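Local coordinates for protein oligogalacturonate lyase (Yersinia enterocolitica subsp. enterocolitica, PDB 3PE7) that cleaves oligogalacturonates by beta-elimination in the cytoplasm, using a seven-bladed beta-propeller that binds manganese near its centre, at residues Q364-S369 and L377-L382. Residues are numbered along the deposited sequence; the frame is centred on the assembly and turned at random.
Sequences QILFTS and LYLATL
Ile-365 and Ala-380 exchange two backbone hydrogen bonds, N to O at 2.9 Å in each direction, and Phe-367 pairs likewise with Tyr-378, making 364-369 and 377-381 the antiparallel arms of a hairpin in one propeller blade. At the intervening non-hydrogen-bonded pair of Leu-366 and Leu-379, Leu-379 CA lies 3.2 Å from Ile-365 O in a CA-H...O contact. Strand 376-381 also pairs with strand 22-25 (Leu-379 with Thr-24), so strands from both chain ends meet in this blade and close the propeller ring. Near one end of the ladder a water accepts from Gln-364 NE2 (3.0 Å), donates to Leu-379 O and hydrogen-bonds Thr-381 OG1.

On the face carrying Ile-365, Phe-367, Tyr-378 and Ala-380, a chi1 of 63° sets Phe-367 CG between the backbone N and the carbonyl carbon, and the ring beyond it comes up to the partner strand. Tyr-378 CB sits over one face of this ring, 3.7 Å from its centroid, in a CH-pi contact, while Ala-380 CB meets the edge at CE2. The two aromatic planes are nearly parallel (17°) yet slid apart. Leu-322 of strand 321-326, in one neighbouring blade, touches both Ile-365 and Phe-367.

On the opposite face, Leu-366 CB packs on Leu-379 CD2 at 3.8 Å, and Leu-366 CD1 reaches Leu-377 CD2; Leu-50 of strand 49-54, in the other neighbouring blade, touches Leu-366 and Leu-377. Mainly apolar side chains thus face the blade on each side, while polar side chains at the partly exposed Gln-364 end are linked through water.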
ATOM      1  N   GLN A 364      -0.325 -14.213 -11.058  1.00 10.40           N
ATOM      2  CA  GLN A 364      -1.207 -14.345  -9.904  1.00 10.31           C
ATOM      3  C   GLN A 364      -1.438 -13.004  -9.237  1.00  9.74           C
ATOM      4  O   GLN A 364      -0.656 -12.083  -9.402  1.00  9.85           O
ATOM      5  CB  GLN A 364      -0.601 -15.284  -8.876  1.00 10.67           C
ATOM      6  CG  GLN A 364      -0.484 -16.710  -9.335  1.00 13.42           C
ATOM      7  CD  GLN A 364       0.348 -17.499  -8.387  1.00 14.67           C
ATOM      8  OE1 GLN A 364       1.540 -17.224  -8.208  1.00 17.34           O
ATOM      9  NE2 GLN A 364      -0.265 -18.475  -7.744  1.00 15.92           N
ATOM     10  N   ILE A 365      -2.515 -12.906  -8.474  1.00  8.83           N
ATOM     11  CA  ILE A 365      -2.673 -11.763  -7.591  1.00  9.71           C
ATOM     12  C   ILE A 365      -2.671 -12.191  -6.121  1.00  8.50           C
ATOM     13  O   ILE A 365      -3.225 -13.247  -5.755  1.00  8.48           O
ATOM     14  CB  ILE A 365      -3.925 -10.920  -7.944  1.00 10.55           C
ATOM     15  CG1 ILE A 365      -5.161 -11.799  -8.091  1.00 11.97           C
ATOM     16  CG2 ILE A 365      -3.682 -10.097  -9.261  1.00 11.90           C
ATOM     17  CD1 ILE A 365      -6.466 -10.990  -8.179  1.00 15.20           C
ATOM     18  N   LEU A 366      -2.037 -11.373  -5.289  1.00  8.37           N
ATOM     19  CA  LEU A 366      -1.960 -11.609  -3.836  1.00  8.02           C
ATOM     20  C   LEU A 366      -2.928 -10.684  -3.134  1.00  8.03           C
ATOM     21  O   LEU A 366      -2.956  -9.481  -3.416  1.00  7.67           O
ATOM     22  CB  LEU A 366      -0.544 -11.330  -3.317  1.00  8.32           C
ATOM     23  CG  LEU A 366      -0.366 -11.406  -1.782  1.00  8.27           C
ATOM     24  CD1 LEU A 366      -0.396 -12.849  -1.319  1.00  9.61           C
ATOM     25  CD2 LEU A 366       0.948 -10.709  -1.323  1.00  8.56           C
ATOM     26  N   PHE A 367      -3.703 -11.225  -2.201  1.00  6.83           N
ATOM     27  CA  PHE A 367      -4.655 -10.387  -1.455  1.00  7.01           C
ATOM     28  C   PHE A 367      -4.954 -10.970  -0.087  1.00  7.34           C
ATOM     29  O   PHE A 367      -4.726 -12.161   0.147  1.00  7.08           O
ATOM     30  CB  PHE A 367      -5.963 -10.184  -2.256  1.00  7.41           C
ATOM     31  CG  PHE A 367      -6.728 -11.450  -2.529  1.00  7.65           C
ATOM     32  CD1 PHE A 367      -7.822 -11.782  -1.731  1.00  8.17           C
ATOM     33  CD2 PHE A 367      -6.379 -12.303  -3.589  1.00  8.69           C
ATOM     34  CE1 PHE A 367      -8.558 -12.952  -1.982  1.00  7.92           C
ATOM     35  CE2 PHE A 367      -7.112 -13.479  -3.843  1.00  7.96           C
ATOM     36  CZ  PHE A 367      -8.203 -13.795  -3.044  1.00  7.82           C
ATOM     37  N   THR A 368      -5.461 -10.125   0.810  1.00  7.58           N
ATOM     38  CA  THR A 368      -6.012 -10.585   2.109  1.00  8.26           C
ATOM     39  C   THR A 368      -7.541 -10.749   2.047  1.00  8.11           C
ATOM     40  O   THR A 368      -8.240  -9.970   1.400  1.00  7.99           O
ATOM     41  CB  THR A 368      -5.703  -9.572   3.252  1.00  8.44           C
ATOM     42  OG1 THR A 368      -4.315  -9.260   3.291  1.00 11.32           O
ATOM     43  CG2 THR A 368      -6.100 -10.120   4.616  1.00  9.32           C
ATOM     44  N   SER A 369      -8.048 -11.751   2.762  1.00  7.54           N
ATOM     45  CA  SER A 369      -9.484 -11.828   3.045  1.00  7.70           C
ATOM     46  C   SER A 369      -9.693 -12.592   4.344  1.00  7.62           C
ATOM     47  O   SER A 369      -8.871 -13.420   4.713  1.00  7.99           O
ATOM     48  CB  SER A 369     -10.207 -12.555   1.916  1.00  7.88           C
ATOM     49  OG  SER A 369     -11.598 -12.632   2.214  1.00  7.40           O
ATOM     50  N   LEU A 377      -3.908 -14.850   3.825  1.00  7.77           N
ATOM     51  CA  LEU A 377      -3.337 -14.506   2.525  1.00  8.19           C
ATOM     52  C   LEU A 377      -3.743 -15.520   1.459  1.00  7.70           C
ATOM     53  O   LEU A 377      -3.774 -16.730   1.700  1.00  8.73           O
ATOM     54  CB  LEU A 377      -1.801 -14.422   2.605  1.00  9.47           C
ATOM     55  CG  LEU A 377      -1.265 -13.094   3.184  1.00 10.59           C
ATOM     56  CD1 LEU A 377      -1.331 -13.104   4.706  1.00 13.37           C
ATOM     57  CD2 LEU A 377       0.141 -12.826   2.693  1.00 13.12           C
ATOM     58  N   TYR A 378      -4.048 -15.000   0.274  1.00  8.36           N
ATOM     59  CA  TYR A 378      -4.487 -15.800  -0.880  1.00  7.47           C
ATOM     60  C   TYR A 378      -3.749 -15.383  -2.134  1.00  7.46           C
ATOM     61  O   TYR A 378      -3.437 -14.198  -2.329  1.00  6.98           O
ATOM     62  CB  TYR A 378      -5.987 -15.598  -1.151  1.00  7.61           C
ATOM     63  CG  TYR A 378      -6.849 -15.987   0.006  1.00  7.06           C
ATOM     64  CD1 TYR A 378      -7.024 -15.113   1.091  1.00  7.99           C
ATOM     65  CD2 TYR A 378      -7.462 -17.244   0.050  1.00  8.77           C
ATOM     66  CE1 TYR A 378      -7.800 -15.479   2.194  1.00  7.05           C
ATOM     67  CE2 TYR A 378      -8.242 -17.625   1.156  1.00  8.62           C
ATOM     68  CZ  TYR A 378      -8.401 -16.715   2.212  1.00  7.47           C
ATOM     69  OH  TYR A 378      -9.157 -17.066   3.289  1.00  8.96           O
ATOM     70  N   LEU A 379      -3.485 -16.370  -2.987  1.00  8.12           N
ATOM     71  CA  LEU A 379      -2.995 -16.148  -4.348  1.00  8.75           C
ATOM     72  C   LEU A 379      -4.027 -16.683  -5.345  1.00  9.37           C
ATOM     73  O   LEU A 379      -4.335 -17.877  -5.341  1.00  9.94           O
ATOM     74  CB  LEU A 379      -1.640 -16.844  -4.560  1.00  9.13           C
ATOM     75  CG  LEU A 379      -0.419 -16.208  -3.892  1.00  9.18           C
ATOM     76  CD1 LEU A 379       0.783 -17.162  -3.901  1.00 11.30           C
ATOM     77  CD2 LEU A 379      -0.087 -14.871  -4.603  1.00  9.44           C
ATOM     78  N   ALA A 380      -4.540 -15.792  -6.195  1.00  9.44           N
ATOM     79  CA  ALA A 380      -5.457 -16.205  -7.280  1.00  9.26           C
ATOM     80  C   ALA A 380      -4.729 -16.225  -8.622  1.00 10.18           C
ATOM     81  O   ALA A 380      -4.046 -15.268  -8.967  1.00 10.40           O
ATOM     82  CB  ALA A 380      -6.663 -15.273  -7.330  1.00  9.11           C
ATOM     83  N   THR A 381      -4.887 -17.319  -9.376  1.00 10.38           N
ATOM     84  CA  THR A 381      -4.236 -17.472 -10.682  1.00 11.42           C
ATOM     85  C   THR A 381      -5.050 -16.803 -11.751  1.00 11.81           C
ATOM     86  O   THR A 381      -6.254 -17.045 -11.873  1.00 13.11           O
ATOM     87  CB  THR A 381      -4.021 -18.975 -11.020  1.00 10.81           C
ATOM     88  OG1 THR A 381      -3.186 -19.543 -10.015  1.00 13.80           O
ATOM     89  CG2 THR A 381      -3.302 -19.125 -12.384  1.00 12.90           C
ATOM     90  N   LEU A 382      -4.412 -15.913 -12.509  1.00 12.38           N
ATOM     91  CA  LEU A 382      -5.133 -15.209 -13.553  1.00 13.64           C
ATOM     92  C   LEU A 382      -5.501 -16.184 -14.682  1.00 14.44           C
ATOM     93  O   LEU A 382      -4.659 -16.976 -15.111  1.00 13.84           O
ATOM     94  CB  LEU A 382      -4.305 -14.047 -14.105  1.00 13.81           C
ATOM     95  CG  LEU A 382      -3.884 -12.907 -13.150  1.00 16.19           C
ATOM     96  CD1 LEU A 382      -3.322 -11.773 -13.989  1.00 18.78           C
ATOM     97  CD2 LEU A 382      -5.017 -12.405 -12.266  1.00 18.95           C
TER
HETATM   98  O   HOH W   1      -3.124 -19.336  -7.297  1.00 17.38           O
HETATM   99  O   HOH W   2      -9.910 -16.339   5.950  1.00  8.81           O